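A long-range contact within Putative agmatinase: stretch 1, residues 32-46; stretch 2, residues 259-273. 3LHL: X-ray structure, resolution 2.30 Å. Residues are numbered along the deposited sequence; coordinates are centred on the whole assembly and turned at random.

Stretch 1 32-46: SSMRKEFYGLETYSP
Stretch 2 259-273: STVIACKILRELCLI

The end of a helix and the chain that follows it pack along one side of a long helix, through a small apolar centre with polar contacts at both ends. The two stretches bury 772 Å² between them.

Stretch 2 is helical throughout, with regular i to i+4 backbone hydrogen bonds. Stretch 1 starts as a helix, makes a type I turn from Phe-38 to Leu-41, is extended at Leu-41 and Glu-42, kinks at Thr-43 (phi/psi -88/-10), then enters a short strand at Tyr-44 and Ser-45. The helix axes approach to 9.4 Å and cross at -77°. Both stretches advance in the same sense: CA of Met-34 lies 5.9 Å from CA of Thr-260, CA of Phe-38 5.9 Å from CA of Cys-264, and CA of Ser-45 7.1 Å from CA of Glu-269.

At the first end, Ser-33 (chi1 t) and Thr-260 (chi1 m) point toward each other's stretch. Ser-33 OG and Thr-260 OG1 are 3.3 Å apart. Water 1 bridges them, 2.7 Å from Ser-33 OG and 2.8 Å from Thr-260 OG1.

Cys-264 (chi1 m) is central to the apolar part. Its small, buried side chain is touched by several others. Cys-264 SG is 3.7 Å from Met-34 CB and 3.6 Å from Glu-37 CG. Cys-264 CB is 3.5 Å from Leu-41 CD2 and 4.0 Å from Phe-38 CD1. Met-34 is selenomethionine (chi1 m, chi2 t, chi3 -128°); Met-34 SE lies 3.8 Å from Ala-263 CB, a methyl group that packs against it. Leu-41 is m, p. The Phe-38 ring (chi1 -158°, chi2 70°) presents its edge to Cys-264 O, with Phe-38 CE1 3.5 Å from that oxygen. Phe-38 CE1 also lies 4.2 Å from Leu-267 CD2.

Arg-268 has the largest covered area, 103 Å². Its long side chain (t, t, p, chi4 -166°) reaches the segment after the turn. Arg-268 NH1 donates to Glu-42 O at 2.7 Å, with an angle of 153°; this oxygen lies near the guanidinium plane. Tyr-44 O and Ser-45 CA lie over one face. Arg-268 NE donates to Glu-269 OE2 at 2.7 Å in a salt bridge within the helix. The charge of the buried arginine is thus paired by its neighbour.

Glu-269 (m, m) also serves the other stretch. Ser-45 (chi1 t) points toward the helix, and Ser-45 OG donates to Glu-269 OE1 at 2.6 Å. Ser-45 CB packs 3.5 Å from Leu-272 CD1, with Leu-272 in m, t. The compact serine combines this apolar contact with the hydrogen bond.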

ATOM      1  N   SER A  32      -1.012  15.157   1.861  1.00 20.28           N
ATOM      2  CA  SER A  32      -0.839  16.567   2.195  1.00 23.13           C
ATOM      3  C   SER A  32      -0.524  16.728   3.683  1.00 22.08           C
ATOM      4  O   SER A  32       0.221  17.618   4.076  1.00 21.92           O
ATOM      5  CB  SER A  32      -2.097  17.362   1.832  1.00 22.83           C
ATOM      6  OG  SER A  32      -3.221  16.861   2.524  1.00 26.26           O
ATOM      7  N   SER A  33      -1.101  15.871   4.511  1.00 21.04           N
ATOM      8  CA  SER A  33      -0.829  15.935   5.937  1.00 22.58           C
ATOM      9  C   SER A  33       0.619  15.497   6.186  1.00 22.47           C
ATOM     10  O   SER A  33       1.320  16.063   7.021  1.00 18.13           O
ATOM     11  CB  SER A  33      -1.789  15.022   6.699  1.00 24.19           C
ATOM     12  OG  SER A  33      -1.474  15.008   8.077  1.00 30.13           O
HETATM   13  N   MSE A  34       1.065  14.489   5.443  1.00 23.48           N
HETATM   14  CA  MSE A  34       2.426  13.993   5.590  1.00 25.76           C
HETATM   15  C   MSE A  34       3.434  14.988   5.022  1.00 25.52           C
HETATM   16  O   MSE A  34       4.576  15.051   5.474  1.00 25.14           O
HETATM   17  CB  MSE A  34       2.587  12.658   4.863  1.00 28.00           C
HETATM   18  CG  MSE A  34       1.685  11.544   5.367  1.00 35.32           C
HETATM   19 SE   MSE A  34       1.845   9.983   4.238  1.00 41.41          SE
HETATM   20  CE  MSE A  34      -0.000   9.662   3.841  1.00 43.48           C
ATOM     21  N   ARG A  35       3.007  15.761   4.030  1.00 25.35           N
ATOM     22  CA  ARG A  35       3.887  16.726   3.387  1.00 26.88           C
ATOM     23  C   ARG A  35       4.445  17.780   4.337  1.00 28.29           C
ATOM     24  O   ARG A  35       5.639  18.074   4.310  1.00 28.62           O
ATOM     25  CB  ARG A  35       3.170  17.406   2.213  1.00 23.66           C
ATOM     26  CG  ARG A  35       4.015  18.463   1.514  1.00 22.57           C
ATOM     27  CD  ARG A  35       3.449  18.852   0.159  1.00 20.73           C
ATOM     28  NE  ARG A  35       3.311  17.689  -0.716  1.00 20.39           N
ATOM     29  CZ  ARG A  35       2.145  17.144  -1.050  1.00 20.34           C
ATOM     30  NH1 ARG A  35       1.010  17.659  -0.584  1.00 20.19           N
ATOM     31  NH2 ARG A  35       2.110  16.083  -1.841  1.00 17.84           N
ATOM     32  N   LYS A  36       3.592  18.342   5.183  1.00 30.70           N
ATOM     33  CA  LYS A  36       4.049  19.362   6.120  1.00 33.64           C
ATOM     34  C   LYS A  36       4.755  18.749   7.320  1.00 34.62           C
ATOM     35  O   LYS A  36       5.202  19.464   8.213  1.00 35.21           O
ATOM     36  CB  LYS A  36       2.869  20.207   6.604  1.00 36.33           C
ATOM     37  CG  LYS A  36       1.781  19.420   7.317  1.00 37.88           C
ATOM     38  CD  LYS A  36       0.766  20.349   7.977  1.00 41.29           C
ATOM     39  CE  LYS A  36       1.407  21.157   9.108  1.00 44.51           C
ATOM     40  NZ  LYS A  36       0.427  21.963   9.896  1.00 44.32           N
ATOM     41  N   GLU A  37       4.851  17.426   7.331  1.00 35.22           N
ATOM     42  CA  GLU A  37       5.481  16.695   8.424  1.00 38.45           C
ATOM     43  C   GLU A  37       6.827  16.087   8.015  1.00 38.58           C
ATOM     44  O   GLU A  37       7.818  16.187   8.738  1.00 38.27           O
ATOM     45  CB  GLU A  37       4.536  15.580   8.889  1.00 40.85           C
ATOM     46  CG  GLU A  37       5.103  14.627   9.933  1.00 45.33           C
ATOM     47  CD  GLU A  37       4.931  15.133  11.354  1.00 49.40           C
ATOM     48  OE1 GLU A  37       3.779  15.434  11.740  1.00 50.20           O
ATOM     49  OE2 GLU A  37       5.944  15.222  12.086  1.00 49.39           O
ATOM     50  N   PHE A  38       6.847  15.452   6.850  1.00 37.57           N
ATOM     51  CA  PHE A  38       8.048  14.805   6.349  1.00 38.30           C
ATOM     52  C   PHE A  38       9.299  15.691   6.432  1.00 40.00           C
ATOM     53  O   PHE A  38      10.394  15.202   6.712  1.00 38.18           O
ATOM     54  CB  PHE A  38       7.821  14.354   4.903  1.00 35.12           C
ATOM     55  CG  PHE A  38       8.736  13.250   4.468  1.00 31.94           C
ATOM     56  CD1 PHE A  38       8.588  11.967   4.986  1.00 30.52           C
ATOM     57  CD2 PHE A  38       9.766  13.497   3.572  1.00 28.67           C
ATOM     58  CE1 PHE A  38       9.460  10.943   4.619  1.00 30.09           C
ATOM     59  CE2 PHE A  38      10.640  12.486   3.198  1.00 30.56           C
ATOM     60  CZ  PHE A  38      10.490  11.205   3.722  1.00 29.65           C
ATOM     61  N   TYR A  39       9.125  16.989   6.191  1.00 42.77           N
ATOM     62  CA  TYR A  39      10.223  17.960   6.223  1.00 45.71           C
ATOM     63  C   TYR A  39      11.222  17.769   7.361  1.00 44.93           C
ATOM     64  O   TYR A  39      12.430  17.659   7.131  1.00 45.49           O
ATOM     65  CB  TYR A  39       9.678  19.391   6.329  1.00 49.62           C
ATOM     66  CG  TYR A  39       8.907  19.887   5.126  1.00 55.08           C
ATOM     67  CD1 TYR A  39       9.490  19.916   3.858  1.00 57.17           C
ATOM     68  CD2 TYR A  39       7.599  20.357   5.260  1.00 56.69           C
ATOM     69  CE1 TYR A  39       8.787  20.404   2.751  1.00 58.47           C
ATOM     70  CE2 TYR A  39       6.889  20.846   4.162  1.00 58.44           C
ATOM     71  CZ  TYR A  39       7.488  20.865   2.911  1.00 59.11           C
ATOM     72  OH  TYR A  39       6.785  21.337   1.821  1.00 59.67           O
ATOM     73  N   GLY A  40      10.711  17.733   8.588  1.00 43.18           N
ATOM     74  CA  GLY A  40      11.574  17.620   9.750  1.00 42.04           C
ATOM     75  C   GLY A  40      12.079  16.270  10.218  1.00 40.37           C
ATOM     76  O   GLY A  40      12.776  16.201  11.232  1.00 40.81           O
ATOM     77  N   LEU A  41      11.743  15.200   9.508  1.00 38.13           N
ATOM     78  CA  LEU A  41      12.203  13.877   9.913  1.00 35.49           C
ATOM     79  C   LEU A  41      13.584  13.561   9.349  1.00 32.62           C
ATOM     80  O   LEU A  41      13.954  14.036   8.276  1.00 32.94           O
ATOM     81  CB  LEU A  41      11.203  12.806   9.472  1.00 37.73           C
ATOM     82  CG  LEU A  41       9.935  12.687  10.323  1.00 39.71           C
ATOM     83  CD1 LEU A  41       9.173  14.000  10.329  1.00 41.81           C
ATOM     84  CD2 LEU A  41       9.069  11.567   9.775  1.00 42.47           C
ATOM     85  N   GLU A  42      14.346  12.763  10.088  1.00 28.85           N
ATOM     86  CA  GLU A  42      15.686  12.376   9.668  1.00 25.70           C
ATOM     87  C   GLU A  42      15.644  11.605   8.348  1.00 24.36           C
ATOM     88  O   GLU A  42      14.735  10.810   8.113  1.00 23.06           O
ATOM     89  CB  GLU A  42      16.336  11.498  10.736  1.00 24.29           C
ATOM     90  CG  GLU A  42      16.459  12.137  12.110  1.00 25.91           C
ATOM     91  CD  GLU A  42      17.265  13.425  12.099  1.00 27.77           C
ATOM     92  OE1 GLU A  42      18.138  13.584  11.218  1.00 27.76           O
ATOM     93  OE2 GLU A  42      17.035  14.278  12.984  1.00 28.85           O
ATOM     94  N   THR A  43      16.632  11.841   7.491  1.00 22.93           N
ATOM     95  CA  THR A  43      16.706  11.149   6.209  1.00 21.82           C
ATOM     96  C   THR A  43      17.462   9.837   6.392  1.00 20.40           C
ATOM     97  O   THR A  43      17.494   8.996   5.496  1.00 18.14           O
ATOM     98  CB  THR A  43      17.439  11.997   5.135  1.00 23.88           C
ATOM     99  OG1 THR A  43      18.810  12.183   5.513  1.00 23.21           O
ATOM    100  CG2 THR A  43      16.764  13.355   4.974  1.00 22.04           C
ATOM    101  N   TYR A  44      18.062   9.663   7.566  1.00 18.61           N
ATOM    102  CA  TYR A  44      18.819   8.452   7.860  1.00 18.11           C
ATOM    103  C   TYR A  44      18.002   7.465   8.681  1.00 18.87           C
ATOM    104  O   TYR A  44      17.313   7.841   9.630  1.00 19.44           O
ATOM    105  CB  TYR A  44      20.103   8.791   8.625  1.00 18.19           C
ATOM    106  CG  TYR A  44      20.884   7.569   9.060  1.00 15.50           C
ATOM    107  CD1 TYR A  44      21.442   6.707   8.120  1.00 16.92           C
ATOM    108  CD2 TYR A  44      21.044   7.260  10.411  1.00 13.61           C
ATOM    109  CE1 TYR A  44      22.143   5.562   8.510  1.00 16.75           C
ATOM    110  CE2 TYR A  44      21.740   6.118  10.814  1.00 14.55           C
ATOM    111  CZ  TYR A  44      22.285   5.276   9.857  1.00 15.44           C
ATOM    112  OH  TYR A  44      22.965   4.143  10.236  1.00 17.68           O
ATOM    113  N   SER A  45      18.084   6.194   8.311  1.00 18.38           N
ATOM    114  CA  SER A  45      17.369   5.156   9.028  1.00 17.46           C
ATOM    115  C   SER A  45      18.370   4.279   9.763  1.00 18.03           C
ATOM    116  O   SER A  45      19.111   3.515   9.144  1.00 15.57           O
ATOM    117  CB  SER A  45      16.547   4.297   8.065  1.00 19.03           C
ATOM    118  OG  SER A  45      15.981   3.184   8.740  1.00 18.85           O
ATOM    119  N   PRO A  46      18.418   4.396  11.099  1.00 17.90           N
ATOM    120  CA  PRO A  46      19.348   3.586  11.890  1.00 18.69           C
ATOM    121  C   PRO A  46      18.979   2.105  11.860  1.00 18.88           C
ATOM    122  O   PRO A  46      19.845   1.242  11.981  1.00 18.99           O
ATOM    123  CB  PRO A  46      19.248   4.199  13.289  1.00 18.06           C
ATOM    124  CG  PRO A  46      17.857   4.779  13.315  1.00 19.75           C
ATOM    125  CD  PRO A  46      17.725   5.387  11.942  1.00 18.01           C
ATOM    126  N   SER A 259      -0.217   9.181  14.000  1.00 14.75           N
ATOM    127  CA  SER A 259      -0.491   8.355  12.827  1.00 14.90           C
ATOM    128  C   SER A 259       0.214   8.900  11.588  1.00 15.11           C
ATOM    129  O   SER A 259       0.686   8.141  10.747  1.00 15.35           O
ATOM    130  CB  SER A 259      -1.995   8.295  12.559  1.00 13.19           C
ATOM    131  OG  SER A 259      -2.659   7.587  13.587  1.00 14.67           O
ATOM    132  N   THR A 260       0.277  10.222  11.479  1.00 16.69           N
ATOM    133  CA  THR A 260       0.924  10.866  10.344  1.00 16.86           C
ATOM    134  C   THR A 260       2.430  10.617  10.395  1.00 17.80           C
ATOM    135  O   THR A 260       3.071  10.351   9.375  1.00 15.98           O
ATOM    136  CB  THR A 260       0.650  12.386  10.360  1.00 17.88           C
ATOM    137  OG1 THR A 260      -0.766  12.608  10.293  1.00 16.86           O
ATOM    138  CG2 THR A 260       1.330  13.082   9.175  1.00 16.02           C
ATOM    139  N   VAL A 261       2.988  10.702  11.597  1.00 17.85           N
ATOM    140  CA  VAL A 261       4.410  10.491  11.790  1.00 16.64           C
ATOM    141  C   VAL A 261       4.750   9.055  11.411  1.00 16.11           C
ATOM    142  O   VAL A 261       5.760   8.794  10.768  1.00 13.73           O
ATOM    143  CB  VAL A 261       4.805  10.754  13.260  1.00 19.05           C
ATOM    144  CG1 VAL A 261       6.293  10.520  13.454  1.00 17.86           C
ATOM    145  CG2 VAL A 261       4.434  12.181  13.642  1.00 17.73           C
ATOM    146  N   ILE A 262       3.892   8.126  11.814  1.00 15.82           N
ATOM    147  CA  ILE A 262       4.099   6.717  11.505  1.00 15.25           C
ATOM    148  C   ILE A 262       4.109   6.504   9.991  1.00 15.57           C
ATOM    149  O   ILE A 262       4.958   5.784   9.463  1.00 15.89           O
ATOM    150  CB  ILE A 262       2.988   5.849  12.133  1.00 13.74           C
ATOM    151  CG1 ILE A 262       3.050   5.968  13.664  1.00 15.17           C
ATOM    152  CG2 ILE A 262       3.124   4.411  11.668  1.00 13.06           C
ATOM    153  CD1 ILE A 262       1.989   5.162  14.407  1.00 11.69           C
ATOM    154  N   ALA A 263       3.165   7.134   9.296  1.00 14.99           N
ATOM    155  CA  ALA A 263       3.076   7.001   7.845  1.00 15.21           C
ATOM    156  C   ALA A 263       4.337   7.570   7.190  1.00 15.55           C
ATOM    157  O   ALA A 263       4.848   7.025   6.210  1.00 14.75           O
ATOM    158  CB  ALA A 263       1.834   7.734   7.323  1.00 12.99           C
ATOM    159  N   CYS A 264       4.831   8.672   7.740  1.00 15.06           N
ATOM    160  CA  CYS A 264       6.018   9.312   7.200  1.00 16.56           C
ATOM    161  C   CYS A 264       7.224   8.401   7.329  1.00 17.26           C
ATOM    162  O   CYS A 264       8.005   8.265   6.391  1.00 17.22           O
ATOM    163  CB  CYS A 264       6.281  10.633   7.914  1.00 14.79           C
ATOM    164  SG  CYS A 264       5.130  11.956   7.459  1.00 17.03           S
ATOM    165  N   LYS A 265       7.366   7.768   8.489  1.00 16.48           N
ATOM    166  CA  LYS A 265       8.493   6.877   8.715  1.00 17.02           C
ATOM    167  C   LYS A 265       8.381   5.644   7.823  1.00 16.32           C
ATOM    168  O   LYS A 265       9.376   5.177   7.265  1.00 16.55           O
ATOM    169  CB  LYS A 265       8.559   6.464  10.187  1.00 17.97           C
ATOM    170  CG  LYS A 265       9.828   5.707  10.568  1.00 19.05           C
ATOM    171  CD  LYS A 265       9.880   5.455  12.071  1.00 18.48           C
ATOM    172  CE  LYS A 265      11.230   4.910  12.499  1.00 18.71           C
ATOM    173  NZ  LYS A 265      11.357   4.893  13.985  1.00 21.59           N
ATOM    174  N   ILE A 266       7.169   5.117   7.681  1.00 15.53           N
ATOM    175  CA  ILE A 266       6.972   3.951   6.835  1.00 15.32           C
ATOM    176  C   ILE A 266       7.317   4.326   5.395  1.00 14.31           C
ATOM    177  O   ILE A 266       7.953   3.563   4.673  1.00 13.26           O
ATOM    178  CB  ILE A 266       5.518   3.430   6.940  1.00 15.81           C
ATOM    179  CG1 ILE A 266       5.315   2.783   8.314  1.00 15.20           C
ATOM    180  CG2 ILE A 266       5.226   2.426   5.828  1.00 15.39           C
ATOM    181  CD1 ILE A 266       3.920   2.235   8.550  1.00 14.27           C
ATOM    182  N   LEU A 267       6.909   5.520   4.988  1.00 16.39           N
ATOM    183  CA  LEU A 267       7.201   5.990   3.643  1.00 17.10           C
ATOM    184  C   LEU A 267       8.718   6.004   3.432  1.00 16.60           C
ATOM    185  O   LEU A 267       9.223   5.521   2.410  1.00 16.95           O
ATOM    186  CB  LEU A 267       6.628   7.397   3.440  1.00 15.05           C
ATOM    187  CG  LEU A 267       7.056   8.132   2.169  1.00 18.49           C
ATOM    188  CD1 LEU A 267       6.642   7.345   0.936  1.00 19.68           C
ATOM    189  CD2 LEU A 267       6.433   9.518   2.156  1.00 20.25           C
ATOM    190  N   ARG A 268       9.443   6.546   4.404  1.00 15.36           N
ATOM    191  CA  ARG A 268      10.899   6.617   4.296  1.00 17.06           C
ATOM    192  C   ARG A 268      11.561   5.251   4.156  1.00 16.50           C
ATOM    193  O   ARG A 268      12.328   5.025   3.218  1.00 16.29           O
ATOM    194  CB  ARG A 268      11.505   7.327   5.504  1.00 16.22           C
ATOM    195  CG  ARG A 268      13.013   7.514   5.377  1.00 17.61           C
ATOM    196  CD  ARG A 268      13.616   8.040   6.658  1.00 17.94           C
ATOM    197  NE  ARG A 268      13.574   7.038   7.716  1.00 21.92           N
ATOM    198  CZ  ARG A 268      13.782   7.295   9.002  1.00 20.00           C
ATOM    199  NH1 ARG A 268      14.044   8.532   9.402  1.00 23.17           N
ATOM    200  NH2 ARG A 268      13.734   6.312   9.889  1.00 18.51           N
ATOM    201  N   GLU A 269      11.265   4.343   5.083  1.00 16.69           N
ATOM    202  CA  GLU A 269      11.869   3.014   5.052  1.00 19.37           C
ATOM    203  C   GLU A 269      11.597   2.294   3.731  1.00 20.25           C
ATOM    204  O   GLU A 269      12.484   1.636   3.182  1.00 20.18           O
ATOM    205  CB  GLU A 269      11.365   2.163   6.227  1.00 20.17           C
ATOM    206  CG  GLU A 269      11.414   2.868   7.583  1.00 23.49           C
ATOM    207  CD  GLU A 269      12.816   3.314   7.988  1.00 26.86           C
ATOM    208  OE1 GLU A 269      13.431   2.659   8.861  1.00 27.87           O
ATOM    209  OE2 GLU A 269      13.304   4.321   7.434  1.00 25.79           O
ATOM    210  N   LEU A 270      10.375   2.419   3.221  1.00 19.78           N
ATOM    211  CA  LEU A 270      10.027   1.769   1.964  1.00 19.55           C
ATOM    212  C   LEU A 270      10.801   2.358   0.795  1.00 19.03           C
ATOM    213  O   LEU A 270      11.261   1.623  -0.070  1.00 20.43           O
ATOM    214  CB  LEU A 270       8.522   1.866   1.704  1.00 20.51           C
ATOM    215  CG  LEU A 270       7.668   0.923   2.561  1.00 21.47           C
ATOM    216  CD1 LEU A 270       6.197   1.176   2.301  1.00 19.90           C
ATOM    217  CD2 LEU A 270       8.025  -0.523   2.235  1.00 21.39           C
ATOM    218  N   CYS A 271      10.946   3.681   0.765  1.00 19.32           N
ATOM    219  CA  CYS A 271      11.697   4.318  -0.308  1.00 18.91           C
ATOM    220  C   CYS A 271      13.131   3.809  -0.248  1.00 19.58           C
ATOM    221  O   CYS A 271      13.718   3.445  -1.264  1.00 20.85           O
ATOM    222  CB  CYS A 271      11.689   5.843  -0.156  1.00 19.17           C
ATOM    223  SG  CYS A 271      10.143   6.654  -0.642  1.00 21.85           S
ATOM    224  N   LEU A 272      13.694   3.783   0.955  1.00 19.31           N
ATOM    225  CA  LEU A 272      15.058   3.312   1.134  1.00 20.06           C
ATOM    226  C   LEU A 272      15.205   1.885   0.610  1.00 20.33           C
ATOM    227  O   LEU A 272      16.064   1.599  -0.224  1.00 18.84           O
ATOM    228  CB  LEU A 272      15.441   3.380   2.613  1.00 19.34           C
ATOM    229  CG  LEU A 272      15.606   4.806   3.146  1.00 21.22           C
ATOM    230  CD1 LEU A 272      15.816   4.789   4.651  1.00 20.04           C
ATOM    231  CD2 LEU A 272      16.783   5.473   2.443  1.00 20.94           C
ATOM    232  N   ILE A 273      14.346   0.999   1.092  1.00 19.88           N
ATOM    233  CA  ILE A 273      14.367  -0.399   0.688  1.00 21.87           C
ATOM    234  C   ILE A 273      14.297  -0.593  -0.826  1.00 21.21           C
ATOM    235  O   ILE A 273      15.097  -1.328  -1.401  1.00 19.79           O
ATOM    236  CB  ILE A 273      13.208  -1.162   1.385  1.00 24.51           C
ATOM    237  CG1 ILE A 273      13.783  -2.007   2.514  1.00 25.84           C
ATOM    238  CG2 ILE A 273      12.424  -2.011   0.398  1.00 27.80           C
ATOM    239  CD1 ILE A 273      14.593  -1.211   3.493  1.00 27.28           C
TER
HETATM  240  O   HOH W   1      -1.419  15.338  10.756  1.00 35.59           O